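Local structure of alpha-1,3-glucanase (Streptomyces thermodiastaticus, 7C7D) at residues Leu139-Lys144 with Thr184-Thr189; Val148-Ile153 with Pro401-Gly406; His160-Thr165 with Thr189-Asp194; Asn164-Leu169 with Tyr268-Ser273; Val329-Thr334 with Asn345-Thr350. The protein probably hydrolyses alpha-1,3-glucan, being the catalytic unit of a thermostable GH87 alpha-1,3-glucanase. One frame throughout, in Å; residues are numbered along the deposited sequence.

In the fold
Contacts 1, 2, 3 and 5 are buried, contact 4 only partly. Contacts 1 and 3 belong to the N-terminal beta-sandwich and share Thr189 on strand 188-196; contacts 3 and 4 share strand 163-169. Contact 1 is a purely apolar valine cluster, whereas contact 3 sets a tyrosine ring beside an aspartate bound to calcium. Contact 5 lies within the parallel beta-helix, its aliphatic groups joining two faces of the coil. Contacts 2 and 4 bridge the two domains, contact 2 between loops and contact 4, which includes an arginine, between a strand and the start of another. Hydrogen bonds link contact 3 to three others: Thr165 OG1 to Thr140 O (contact 1), His160 to Asn402 (contact 2) and Asn164 N to Asp349 (contact 5).

Contact 1 (Leu139-Lys144 with Thr184-Thr189); sequences LTVTSK and TNVQVT
Val141 meets Val186 and Val188 through methyl groups alone, where the end of strand 133-142 faces the chain that leads into strand 188-196. Both apolar contacts use Val141 CG2. It passes Val186 CG1 at 3.8 Å as the two side chains slide by one another in opposite directions, and it meets Val188 CG2 tip to tip at 4.2 Å. Val141 and Val186 each offer the branch that sits between the backbone N and the carbonyl carbon. Val188 differs: with CG1 anti to the N (chi1 -175°), CG2 is left beside the N and does the touching. Tyr116 of strand 109-117 packs on both Val141 and Val188, extending the apolar patch.

Polar interactions lie to the side of the valines. Thr142 OG1 accepts from the backbone N of Lys144 at 3.0 Å, forming an ST turn at the strand's end. Lys144 NZ makes a salt bridge with Glu296, and Asn185 ND2 is hydrogen-bonded to Thr125 OG1.

The nearest CA atoms, of Val141 and Val188, are 7.9 Å apart, so two layers of the N-terminal beta-sandwich pack here without backbone pairing. At this spot they meet through buried methyls alone, with van der Waals contact and no directional bond.

Contact 2 (Val148-Ile153 with Pro401-Gly406); sequences VDTGWI and PNLANG
Leu403 packs against Thr150 and Ile153, the first and last residues of a type I beta turn, where a loop of the N-terminal beta-sandwich domain meets a loop of the parallel beta-helix. From CB, the Leu403 side chain heads toward the turn. CG lies between the backbone N and the carbonyl carbon (chi1 56°), and the two methyls part from there. CD2 comes to 4.2 Å from the hydroxyl oxygen OG1 of Thr150, the two side chains crossing obliquely. CD1 goes to the last residue of the turn, where it faces Ile153 CD1 at 4.4 Å, a loose apolar contact. One leucine fork thus touches both ends of the turn.

The turn is closed by the backbone bond from Ile153 N to Thr150 O, 3.0 Å long. Next to Leu403, Asn402 OD1 is hydrogen-bonded to His160 ND1, a second tie between the domains. On the beta-helix side, Asn402 ND2 bonds to Asn373 OD1 and the loop backbone pairs with Gln374 and Ala427.

Trp152, at the third position of the turn, folds its indole back against its neighbours. Thr150 CB and Ile153 CG1 lie over one face near its rim, with Ile153 CG1 3.3 Å above the ring plane.

Contact 3 (His160-Thr165 with Thr189-Asp194); sequences HFYDNT and TVDVAD. With CA (calcium ion), chain C.
Tyr162 lays its ring beside Asp191 inside the N-terminal beta-sandwich, next to a calcium site. Asp191 CB approaches the ring at CE2, 3.9 Å away, and the two side chains cross at about a right angle. The carboxylate is turned 50° from the ring plane and places OD2 over one ring face.

The aspartate conformation serves the metal. CG is anti to the backbone N (chi1 180°), beside the carbonyl carbon, which lets OD1 and the backbone O of the same residue hold one calcium ion. OD1 binds alone of the two carboxylate oxygens, leaving OD2 on the tyrosine side. The negative charge near the ring is probably offset in part by the metal. Glu63, Glu65, Ser88 and Gln91 also contribute to the calcium shell.

Tyr162 CG stands beside its own N, anti to the carbonyl carbon (chi1 -66°), and the ring reaches toward strand 188-196. At its end, OH lies 4.2 Å from the methyl CG2 of Thr189; the polar partner of this hydroxyl is Leu83. Ala87 packs on both Tyr162 and Asp191.

The metal bonds differ in length: Asp191 OD1 is 2.3 Å from the calcium, Asp191 O 2.6 Å.

Contact 4 (Asn164-Leu169 with Tyr268-Ser273); sequences NTRLLL and YSVVHS
Arg166 and Leu168, alternate residues on strand 163-169, reach from the beta-sandwich to Val270 and Tyr268 of the parallel beta-helix. Arg166 NH2 comes to 3.8 Å from Val270 CG2, the methyl lying at the guanidinium edge, near its plane, with the two side chains arriving from opposite directions. Leu168 CD1 meets Tyr268 CE1, also at 3.8 Å, the leucine running nearly perpendicular to the tyrosine.

Around these pairs, other residues set the positions. In the arginine, CG sits between the backbone N and the carbonyl carbon (chi1 72°), and the chain then runs extended to NE, long enough for NH2 to bond to Ser266 O. Ala292 and Ile294 pack along it. The CB of Tyr268 points away from strand 163-169, but its ring end comes back to it, where Ser199 O holds OH. Trp267 packs on Leu168.

The partly buried interface is therefore mixed: the guanidinium spends polar capacity on the Ser266 carbonyl, while its edge stays in apolar contact with the Val270 methyl.

Contact 5 (Val329-Thr334 with Asn345-Thr350); sequences VGLWLT and NRILDT
This is a buried aliphatic contact inside the right-handed parallel beta-helix expected of a pectate lyase-like domain, joining strand 331-333 on one face of the coil to strand 341-348 on another. Leu331 CD1 meets Ile347 CD1 at 4.0 Å, one side chain lying roughly square across the other. The CB of Leu331 points neither at nor away from 345-350, but its end swings in: CG lies beside the backbone N (chi1 -63°), and chi2 88° turns CD1 to the isoleucine. Ile347 points across the coil from CB onward. Its CG1 is also beside the N, and an extended second torsion (chi2 171°) pushes CD1 out to the leucine.

Gly330 brings the two backbones close, its CA lying 6.6 Å from that of Ile347. With no side chain between them, the glycine CA comes to 4.5 Å from Ile347 CG2, the other branch of that side chain. Thr350 adds its methyl, CG2 being 4.3 Å from Gly330 N, while its hydroxyl OG1 is engaged with Ala352 O and Gln374 NE2, so it is the methyl, not the hydroxyl, that Thr350 turns to Gly330.

The neighbouring strands continue this interior. Leu331 also packs on Val309 of strand 309-311 and Leu355 of strand 355-357, which flank strand 331-333 in its parallel sheet, and Ile347 rests on Leu371 of strand 365-372, the next rung beside strand 341-348.

Contact 1 (Leu139-Lys144 with Thr184-Thr189)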
# COMPACT_ATOMS: atom_id res chain seq x y z
N LEU A 139 -17.97 -13.58 10.28
CA LEU A 139 -16.79 -12.74 10.26
C LEU A 139 -16.74 -11.93 11.54
O LEU A 139 -17.76 -11.38 11.97
CB LEU A 139 -16.84 -11.79 9.06
CG LEU A 139 -16.70 -12.42 7.68
CD1 LEU A 139 -17.36 -11.52 6.64
CD2 LEU A 139 -15.25 -12.66 7.35
N THR A 140 -15.58 -11.88 12.17
CA THR A 140 -15.39 -11.01 13.32
C THR A 140 -15.13 -9.59 12.82
O THR A 140 -14.27 -9.38 11.97
CB THR A 140 -14.21 -11.50 14.15
OG1 THR A 140 -14.48 -12.83 14.61
CG2 THR A 140 -13.97 -10.58 15.35
N VAL A 141 -15.87 -8.63 13.35
CA VAL A 141 -15.71 -7.23 12.98
C VAL A 141 -15.45 -6.42 14.24
O VAL A 141 -16.10 -6.62 15.27
CB VAL A 141 -16.92 -6.67 12.19
CG1 VAL A 141 -16.96 -7.26 10.79
CG2 VAL A 141 -18.22 -6.96 12.91
N THR A 142 -14.48 -5.51 14.16
CA THR A 142 -14.10 -4.75 15.34
C THR A 142 -13.54 -3.40 14.94
O THR A 142 -13.12 -3.18 13.80
CB THR A 142 -13.07 -5.51 16.19
OG1 THR A 142 -12.80 -4.75 17.38
CG2 THR A 142 -11.78 -5.74 15.42
N SER A 143 -13.55 -2.49 15.91
CA SER A 143 -12.91 -1.18 15.82
C SER A 143 -11.55 -1.16 16.50
O SER A 143 -10.88 -0.12 16.48
CB SER A 143 -13.81 -0.10 16.42
OG SER A 143 -14.11 -0.40 17.77
N LYS A 144 -11.12 -2.29 17.07
CA LYS A 144 -9.92 -2.33 17.89
C LYS A 144 -8.69 -1.83 17.13
O LYS A 144 -7.85 -1.12 17.70
CB LYS A 144 -9.69 -3.75 18.40
CG LYS A 144 -8.34 -3.94 19.08
CD LYS A 144 -8.15 -5.36 19.57
CE LYS A 144 -6.82 -5.48 20.30
NZ LYS A 144 -6.56 -6.86 20.79
N THR A 184 -26.01 -8.23 12.21
CA THR A 184 -26.92 -8.77 13.21
C THR A 184 -26.78 -8.11 14.58
O THR A 184 -27.77 -7.95 15.30
CB THR A 184 -26.74 -10.29 13.37
OG1 THR A 184 -25.40 -10.57 13.80
CG2 THR A 184 -27.04 -11.03 12.08
N ASN A 185 -25.56 -7.74 14.97
CA ASN A 185 -25.30 -7.30 16.34
C ASN A 185 -24.45 -6.04 16.42
O ASN A 185 -24.04 -5.66 17.53
CB ASN A 185 -24.67 -8.42 17.18
CG ASN A 185 -23.41 -8.97 16.55
OD1 ASN A 185 -22.68 -8.26 15.86
ND2 ASN A 185 -23.13 -10.25 16.80
N VAL A 186 -24.15 -5.41 15.29
CA VAL A 186 -23.42 -4.15 15.25
C VAL A 186 -23.62 -3.59 13.85
O VAL A 186 -23.77 -4.34 12.88
CB VAL A 186 -21.91 -4.34 15.59
CG1 VAL A 186 -21.23 -5.27 14.58
CG2 VAL A 186 -21.19 -3.00 15.68
N GLN A 187 -23.64 -2.27 13.75
CA GLN A 187 -23.78 -1.62 12.45
C GLN A 187 -22.44 -1.70 11.72
O GLN A 187 -21.42 -1.26 12.25
CB GLN A 187 -24.21 -0.17 12.63
CG GLN A 187 -24.49 0.59 11.35
CD GLN A 187 -24.68 2.06 11.62
OE1 GLN A 187 -23.73 2.77 11.96
NE2 GLN A 187 -25.92 2.54 11.49
N VAL A 188 -22.44 -2.25 10.51
CA VAL A 188 -21.21 -2.49 9.77
C VAL A 188 -21.27 -1.73 8.46
O VAL A 188 -22.23 -1.86 7.70
CB VAL A 188 -20.98 -3.99 9.50
CG1 VAL A 188 -19.62 -4.21 8.83
CG2 VAL A 188 -21.09 -4.80 10.79
N THR A 189 -20.24 -0.93 8.19
CA THR A 189 -20.09 -0.27 6.90
C THR A 189 -19.16 -1.12 6.06
O THR A 189 -17.97 -1.24 6.37
CB THR A 189 -19.58 1.16 7.10
OG1 THR A 189 -20.56 1.89 7.86
CG2 THR A 189 -19.38 1.85 5.75

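Contact 2 (Val148-Ile153 with Pro401-Gly406)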
# COMPACT_ATOMS: atom_id res chain seq x y z
N VAL A 148 -7.11 5.82 14.35
CA VAL A 148 -5.73 6.09 14.73
C VAL A 148 -5.50 7.59 14.62
O VAL A 148 -5.81 8.21 13.59
CB VAL A 148 -4.77 5.32 13.81
CG1 VAL A 148 -3.33 5.72 14.07
CG2 VAL A 148 -4.96 3.82 13.96
N ASP A 149 -4.94 8.17 15.68
CA ASP A 149 -4.52 9.56 15.69
C ASP A 149 -3.01 9.64 15.55
O ASP A 149 -2.28 8.84 16.15
CB ASP A 149 -4.91 10.22 17.01
CG ASP A 149 -6.37 10.62 17.06
OD1 ASP A 149 -6.97 10.79 15.98
OD2 ASP A 149 -6.90 10.77 18.18
N THR A 150 -2.55 10.60 14.74
CA THR A 150 -1.13 10.91 14.61
C THR A 150 -0.98 12.44 14.68
O THR A 150 -0.71 13.09 13.67
CB THR A 150 -0.53 10.34 13.32
OG1 THR A 150 -1.23 10.88 12.19
CG2 THR A 150 -0.63 8.81 13.30
N GLY A 151 -1.17 13.00 15.88
CA GLY A 151 -1.15 14.44 16.05
C GLY A 151 0.17 15.10 15.73
O GLY A 151 0.21 16.31 15.49
N TRP A 152 1.26 14.33 15.72
CA TRP A 152 2.58 14.87 15.40
C TRP A 152 2.81 15.03 13.90
O TRP A 152 3.82 15.61 13.51
CB TRP A 152 3.67 13.98 15.98
CG TRP A 152 3.79 12.67 15.25
CD1 TRP A 152 4.58 12.41 14.17
CD2 TRP A 152 3.09 11.46 15.55
NE1 TRP A 152 4.41 11.10 13.77
CE2 TRP A 152 3.50 10.50 14.60
CE3 TRP A 152 2.15 11.10 16.52
CZ2 TRP A 152 3.01 9.20 14.60
CZ3 TRP A 152 1.66 9.80 16.51
CH2 TRP A 152 2.09 8.87 15.56
N ILE A 153 1.91 14.52 13.07
CA ILE A 153 2.00 14.68 11.62
C ILE A 153 1.16 15.89 11.24
O ILE A 153 -0.09 15.82 11.32
CB ILE A 153 1.52 13.42 10.88
CG1 ILE A 153 2.38 12.22 11.28
CG2 ILE A 153 1.57 13.63 9.37
CD1 ILE A 153 2.08 10.96 10.50
N PRO A 401 -4.01 4.12 1.06
CA PRO A 401 -3.14 4.60 2.15
C PRO A 401 -3.84 5.78 2.82
O PRO A 401 -4.40 6.64 2.14
CB PRO A 401 -1.86 5.03 1.41
CG PRO A 401 -2.35 5.44 0.04
CD PRO A 401 -3.52 4.54 -0.27
N ASN A 402 -3.85 5.79 4.16
CA ASN A 402 -4.71 6.74 4.87
C ASN A 402 -4.24 8.17 4.70
O ASN A 402 -5.05 9.11 4.76
CB ASN A 402 -4.68 6.51 6.38
CG ASN A 402 -5.09 5.11 6.82
OD1 ASN A 402 -4.62 4.66 7.87
ND2 ASN A 402 -5.95 4.45 6.07
N LEU A 403 -2.93 8.36 4.57
CA LEU A 403 -2.31 9.65 4.36
C LEU A 403 -1.04 9.39 3.56
O LEU A 403 -0.57 8.26 3.48
CB LEU A 403 -2.04 10.37 5.69
CG LEU A 403 -1.20 9.65 6.73
CD1 LEU A 403 0.27 10.01 6.59
CD2 LEU A 403 -1.69 9.97 8.15
N ALA A 404 -0.51 10.45 2.96
CA ALA A 404 0.70 10.34 2.15
C ALA A 404 0.48 9.51 0.89
O ALA A 404 -0.63 9.47 0.35
CB ALA A 404 1.91 9.89 2.99
N ASN A 405 1.53 8.87 0.39
CA ASN A 405 1.54 8.46 -1.01
C ASN A 405 1.23 6.98 -1.19
O ASN A 405 1.38 6.16 -0.28
CB ASN A 405 2.92 8.77 -1.59
CG ASN A 405 3.33 10.20 -1.36
OD1 ASN A 405 2.85 11.11 -2.02
ND2 ASN A 405 4.21 10.42 -0.39
N GLY A 406 0.84 6.62 -2.41
CA GLY A 406 0.80 5.21 -2.77
C GLY A 406 2.20 4.63 -2.83
O GLY A 406 2.52 3.67 -2.13

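Contact 3 (His160-Thr165 with Thr189-Asp194)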
# COMPACT_ATOMS: atom_id res chain seq x y z
N HIS A 160 -7.72 5.76 9.47
CA HIS A 160 -7.65 4.30 9.63
C HIS A 160 -8.97 3.74 10.15
O HIS A 160 -9.01 2.99 11.12
CB HIS A 160 -6.47 3.93 10.54
CG HIS A 160 -5.84 2.61 10.25
ND1 HIS A 160 -5.05 2.38 9.14
CD2 HIS A 160 -5.84 1.45 10.95
CE1 HIS A 160 -4.61 1.14 9.16
NE2 HIS A 160 -5.07 0.55 10.25
N PHE A 161 -10.07 4.13 9.50
CA PHE A 161 -11.41 3.76 9.97
C PHE A 161 -11.76 2.32 9.65
O PHE A 161 -12.62 1.74 10.33
CB PHE A 161 -12.46 4.66 9.33
CG PHE A 161 -12.17 6.12 9.46
CD1 PHE A 161 -11.86 6.68 10.69
CD2 PHE A 161 -12.22 6.94 8.34
CE1 PHE A 161 -11.60 8.03 10.80
CE2 PHE A 161 -11.95 8.29 8.45
CZ PHE A 161 -11.64 8.83 9.68
N TYR A 162 -11.17 1.75 8.61
CA TYR A 162 -11.53 0.43 8.13
C TYR A 162 -10.56 -0.61 8.65
O TYR A 162 -9.56 -0.31 9.31
CB TYR A 162 -11.60 0.42 6.58
CG TYR A 162 -12.72 1.28 6.03
CD1 TYR A 162 -12.55 2.65 5.86
CD2 TYR A 162 -13.96 0.73 5.70
CE1 TYR A 162 -13.57 3.45 5.39
CE2 TYR A 162 -15.00 1.51 5.24
CZ TYR A 162 -14.79 2.87 5.08
OH TYR A 162 -15.82 3.66 4.62
N ASP A 163 -10.88 -1.87 8.35
CA ASP A 163 -10.15 -3.04 8.79
C ASP A 163 -10.55 -4.15 7.83
O ASP A 163 -11.55 -4.04 7.12
CB ASP A 163 -10.56 -3.39 10.22
CG ASP A 163 -9.74 -4.49 10.81
OD1 ASP A 163 -8.51 -4.42 10.69
OD2 ASP A 163 -10.34 -5.41 11.42
N ASN A 164 -9.76 -5.22 7.81
CA ASN A 164 -10.04 -6.36 6.95
C ASN A 164 -10.23 -7.61 7.80
O ASN A 164 -9.42 -7.90 8.69
CB ASN A 164 -8.92 -6.57 5.92
CG ASN A 164 -8.96 -5.53 4.82
OD1 ASN A 164 -9.52 -5.77 3.75
ND2 ASN A 164 -8.39 -4.36 5.08
N THR A 165 -11.30 -8.33 7.51
CA THR A 165 -11.60 -9.57 8.21
C THR A 165 -11.78 -10.66 7.17
O THR A 165 -12.32 -10.42 6.08
CB THR A 165 -12.85 -9.39 9.09
OG1 THR A 165 -13.08 -10.59 9.83
CG2 THR A 165 -14.09 -9.03 8.26
N THR A 189 -20.24 -0.93 8.19
CA THR A 189 -20.09 -0.27 6.90
C THR A 189 -19.16 -1.12 6.06
O THR A 189 -17.97 -1.24 6.37
CB THR A 189 -19.58 1.16 7.10
OG1 THR A 189 -20.56 1.89 7.86
CG2 THR A 189 -19.38 1.85 5.75
N VAL A 190 -19.71 -1.75 5.02
CA VAL A 190 -18.96 -2.67 4.18
C VAL A 190 -18.44 -1.93 2.96
O VAL A 190 -19.21 -1.30 2.23
CB VAL A 190 -19.83 -3.87 3.77
CG1 VAL A 190 -19.03 -4.85 2.93
CG2 VAL A 190 -20.39 -4.57 5.02
N ASP A 191 -17.13 -2.02 2.73
CA ASP A 191 -16.49 -1.27 1.64
C ASP A 191 -16.36 -2.10 0.37
O ASP A 191 -16.79 -1.68 -0.72
CB ASP A 191 -15.12 -0.81 2.13
CG ASP A 191 -14.35 -0.03 1.09
OD1 ASP A 191 -14.95 0.36 0.05
OD2 ASP A 191 -13.14 0.21 1.32
N VAL A 192 -15.74 -3.27 0.48
CA VAL A 192 -15.35 -4.08 -0.67
C VAL A 192 -15.08 -5.48 -0.13
O VAL A 192 -14.66 -5.65 1.01
CB VAL A 192 -14.12 -3.47 -1.39
CG1 VAL A 192 -12.95 -3.23 -0.43
CG2 VAL A 192 -13.68 -4.33 -2.59
N ALA A 193 -15.35 -6.49 -0.96
CA ALA A 193 -15.10 -7.88 -0.60
C ALA A 193 -14.21 -8.52 -1.65
O ALA A 193 -14.39 -8.30 -2.86
CB ALA A 193 -16.41 -8.67 -0.48
N ASP A 194 -13.24 -9.32 -1.20
CA ASP A 194 -12.31 -10.02 -2.08
C ASP A 194 -12.65 -11.51 -2.07
O ASP A 194 -12.81 -12.11 -1.00
CB ASP A 194 -10.86 -9.86 -1.61
CG ASP A 194 -10.45 -8.42 -1.37
OD1 ASP A 194 -10.98 -7.50 -2.03
OD2 ASP A 194 -9.57 -8.21 -0.51
CA CA C . -16.24 0.60 -1.81

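Contact 4 (Asn164-Leu169 with Tyr268-Ser273)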
# COMPACT_ATOMS: atom_id res chain seq x y z
N ASN A 164 -9.76 -5.22 7.81
CA ASN A 164 -10.04 -6.36 6.95
C ASN A 164 -10.23 -7.61 7.80
O ASN A 164 -9.42 -7.90 8.69
CB ASN A 164 -8.92 -6.57 5.92
CG ASN A 164 -8.96 -5.53 4.82
OD1 ASN A 164 -9.52 -5.77 3.75
ND2 ASN A 164 -8.39 -4.36 5.08
N THR A 165 -11.30 -8.33 7.51
CA THR A 165 -11.60 -9.57 8.21
C THR A 165 -11.78 -10.66 7.17
O THR A 165 -12.32 -10.42 6.08
CB THR A 165 -12.85 -9.39 9.09
OG1 THR A 165 -13.08 -10.59 9.83
CG2 THR A 165 -14.09 -9.03 8.26
N ARG A 166 -11.30 -11.86 7.48
CA ARG A 166 -11.26 -12.94 6.49
C ARG A 166 -11.85 -14.22 7.05
O ARG A 166 -11.92 -14.43 8.27
CB ARG A 166 -9.84 -13.20 5.98
CG ARG A 166 -8.92 -13.86 6.98
CD ARG A 166 -7.54 -14.15 6.38
NE ARG A 166 -6.66 -14.81 7.34
CZ ARG A 166 -5.47 -15.32 7.05
NH1 ARG A 166 -5.00 -15.27 5.81
NH2 ARG A 166 -4.75 -15.90 8.01
N LEU A 167 -12.26 -15.10 6.14
CA LEU A 167 -12.86 -16.36 6.51
C LEU A 167 -12.73 -17.33 5.35
O LEU A 167 -13.03 -16.97 4.21
CB LEU A 167 -14.35 -16.14 6.82
CG LEU A 167 -15.17 -17.23 7.51
CD1 LEU A 167 -14.40 -17.83 8.67
CD2 LEU A 167 -16.49 -16.64 7.97
N LEU A 168 -12.27 -18.55 5.63
CA LEU A 168 -12.44 -19.63 4.68
C LEU A 168 -13.92 -20.00 4.65
O LEU A 168 -14.55 -20.14 5.69
CB LEU A 168 -11.61 -20.84 5.10
CG LEU A 168 -10.09 -20.71 5.01
CD1 LEU A 168 -9.39 -21.86 5.74
CD2 LEU A 168 -9.63 -20.65 3.56
N LEU A 169 -14.47 -20.16 3.44
CA LEU A 169 -15.91 -20.40 3.34
C LEU A 169 -16.30 -21.82 3.72
O LEU A 169 -17.48 -22.06 4.00
CB LEU A 169 -16.41 -20.06 1.94
CG LEU A 169 -16.34 -18.59 1.53
CD1 LEU A 169 -16.70 -18.43 0.06
CD2 LEU A 169 -17.24 -17.73 2.40
N TYR A 268 -3.53 -20.88 6.94
CA TYR A 268 -3.46 -22.04 7.82
C TYR A 268 -2.42 -21.92 8.92
O TYR A 268 -2.70 -22.29 10.06
CB TYR A 268 -3.18 -23.31 7.00
CG TYR A 268 -4.16 -23.53 5.88
CD1 TYR A 268 -5.45 -23.95 6.14
CD2 TYR A 268 -3.80 -23.29 4.57
CE1 TYR A 268 -6.36 -24.15 5.12
CE2 TYR A 268 -4.69 -23.49 3.54
CZ TYR A 268 -5.97 -23.91 3.82
OH TYR A 268 -6.86 -24.10 2.78
N SER A 269 -1.22 -21.44 8.59
CA SER A 269 -0.15 -21.28 9.56
C SER A 269 -0.08 -19.81 9.95
O SER A 269 0.37 -18.98 9.16
CB SER A 269 1.18 -21.75 8.97
OG SER A 269 1.09 -23.09 8.50
N VAL A 270 -0.52 -19.50 11.17
CA VAL A 270 -0.76 -18.11 11.57
C VAL A 270 0.07 -17.80 12.80
O VAL A 270 -0.14 -18.39 13.87
CB VAL A 270 -2.25 -17.84 11.82
CG1 VAL A 270 -2.46 -16.39 12.21
CG2 VAL A 270 -3.07 -18.18 10.57
N VAL A 271 1.02 -16.87 12.66
CA VAL A 271 1.81 -16.35 13.76
C VAL A 271 1.16 -15.07 14.26
O VAL A 271 0.83 -14.18 13.46
CB VAL A 271 3.26 -16.08 13.31
CG1 VAL A 271 3.99 -15.21 14.33
CG2 VAL A 271 4.00 -17.38 13.03
N HIS A 272 0.97 -14.98 15.57
CA HIS A 272 0.43 -13.78 16.22
C HIS A 272 1.61 -13.08 16.89
O HIS A 272 2.11 -13.53 17.92
CB HIS A 272 -0.66 -14.17 17.21
CG HIS A 272 -1.83 -14.83 16.56
ND1 HIS A 272 -2.90 -14.12 16.06
CD2 HIS A 272 -2.07 -16.13 16.28
CE1 HIS A 272 -3.77 -14.96 15.52
NE2 HIS A 272 -3.29 -16.18 15.64
N SER A 273 2.07 -12.00 16.27
CA SER A 273 3.23 -11.28 16.76
C SER A 273 3.15 -9.84 16.30
O SER A 273 2.73 -9.57 15.17
CB SER A 273 4.52 -11.89 16.21
OG SER A 273 5.65 -11.23 16.75

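Contact 5 (Val329-Thr334 with Asn345-Thr350)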
# COMPACT_ATOMS: atom_id res chain seq x y z
N VAL A 329 4.66 -1.14 10.73
CA VAL A 329 5.21 -1.27 9.39
C VAL A 329 5.29 -2.75 9.06
O VAL A 329 5.70 -3.56 9.90
CB VAL A 329 6.60 -0.60 9.27
CG1 VAL A 329 7.19 -0.80 7.88
CG2 VAL A 329 6.49 0.87 9.59
N GLY A 330 4.90 -3.12 7.84
CA GLY A 330 5.10 -4.50 7.43
C GLY A 330 6.56 -4.88 7.40
O GLY A 330 7.00 -5.77 8.14
N LEU A 331 7.34 -4.22 6.55
CA LEU A 331 8.78 -4.47 6.45
C LEU A 331 9.49 -3.13 6.48
O LEU A 331 9.39 -2.34 5.53
CB LEU A 331 9.15 -5.25 5.19
CG LEU A 331 8.57 -6.66 5.04
CD1 LEU A 331 7.19 -6.66 4.38
CD2 LEU A 331 9.53 -7.56 4.26
N TRP A 332 10.19 -2.87 7.58
CA TRP A 332 11.03 -1.69 7.72
C TRP A 332 12.45 -2.20 7.53
O TRP A 332 13.02 -2.84 8.41
CB TRP A 332 10.82 -1.09 9.10
CG TRP A 332 11.55 0.18 9.25
CD1 TRP A 332 11.19 1.39 8.75
CD2 TRP A 332 12.81 0.37 9.91
NE1 TRP A 332 12.13 2.33 9.07
CE2 TRP A 332 13.13 1.73 9.79
CE3 TRP A 332 13.68 -0.48 10.61
CZ2 TRP A 332 14.29 2.27 10.34
CZ3 TRP A 332 14.82 0.05 11.16
CH2 TRP A 332 15.12 1.42 11.02
N LEU A 333 13.01 -1.96 6.34
CA LEU A 333 14.23 -2.62 5.91
C LEU A 333 15.39 -1.64 5.91
O LEU A 333 15.29 -0.54 5.35
CB LEU A 333 14.05 -3.25 4.53
CG LEU A 333 13.04 -4.40 4.51
CD1 LEU A 333 12.51 -4.69 3.11
CD2 LEU A 333 13.65 -5.67 5.12
N THR A 334 16.50 -2.04 6.53
CA THR A 334 17.71 -1.24 6.59
C THR A 334 18.90 -2.16 6.43
O THR A 334 18.79 -3.38 6.59
CB THR A 334 17.85 -0.56 7.96
OG1 THR A 334 17.88 -1.56 8.99
CG2 THR A 334 16.70 0.39 8.21
N ASN A 345 2.72 -11.22 -1.67
CA ASN A 345 2.28 -11.07 -0.29
C ASN A 345 1.08 -10.15 -0.24
O ASN A 345 0.80 -9.40 -1.18
CB ASN A 345 3.38 -10.48 0.58
CG ASN A 345 4.67 -11.26 0.50
OD1 ASN A 345 4.75 -12.39 0.95
ND2 ASN A 345 5.70 -10.65 -0.09
N ARG A 346 0.37 -10.21 0.89
CA ARG A 346 -0.67 -9.27 1.24
C ARG A 346 -0.22 -8.51 2.47
O ARG A 346 0.23 -9.13 3.45
CB ARG A 346 -1.99 -9.98 1.56
CG ARG A 346 -2.31 -11.12 0.63
CD ARG A 346 -2.64 -10.63 -0.77
NE ARG A 346 -2.70 -11.77 -1.68
CZ ARG A 346 -3.72 -12.63 -1.71
NH1 ARG A 346 -4.76 -12.46 -0.90
NH2 ARG A 346 -3.69 -13.66 -2.54
N ILE A 347 -0.31 -7.19 2.43
CA ILE A 347 0.02 -6.34 3.56
C ILE A 347 -1.20 -5.46 3.80
O ILE A 347 -1.52 -4.59 2.98
CB ILE A 347 1.29 -5.51 3.33
CG1 ILE A 347 2.47 -6.43 3.01
CG2 ILE A 347 1.60 -4.66 4.56
CD1 ILE A 347 3.73 -5.71 2.54
N LEU A 348 -1.91 -5.70 4.91
CA LEU A 348 -3.20 -5.09 5.16
C LEU A 348 -3.21 -4.48 6.55
O LEU A 348 -2.68 -5.06 7.50
CB LEU A 348 -4.32 -6.14 5.14
CG LEU A 348 -4.30 -7.07 3.94
CD1 LEU A 348 -5.30 -8.17 4.13
CD2 LEU A 348 -4.61 -6.28 2.70
N ASP A 349 -3.86 -3.33 6.67
CA ASP A 349 -4.18 -2.75 7.98
C ASP A 349 -2.91 -2.55 8.82
O ASP A 349 -2.70 -3.20 9.86
CB ASP A 349 -5.18 -3.64 8.75
CG ASP A 349 -6.43 -3.97 7.96
OD1 ASP A 349 -6.96 -3.09 7.26
OD2 ASP A 349 -6.89 -5.12 8.09
N THR A 350 -2.07 -1.64 8.36
CA THR A 350 -0.87 -1.28 9.11
C THR A 350 -0.98 0.18 9.52
O THR A 350 -1.52 1.00 8.77
CB THR A 350 0.42 -1.53 8.29
OG1 THR A 350 0.39 -0.78 7.07
CG2 THR A 350 0.56 -3.01 7.93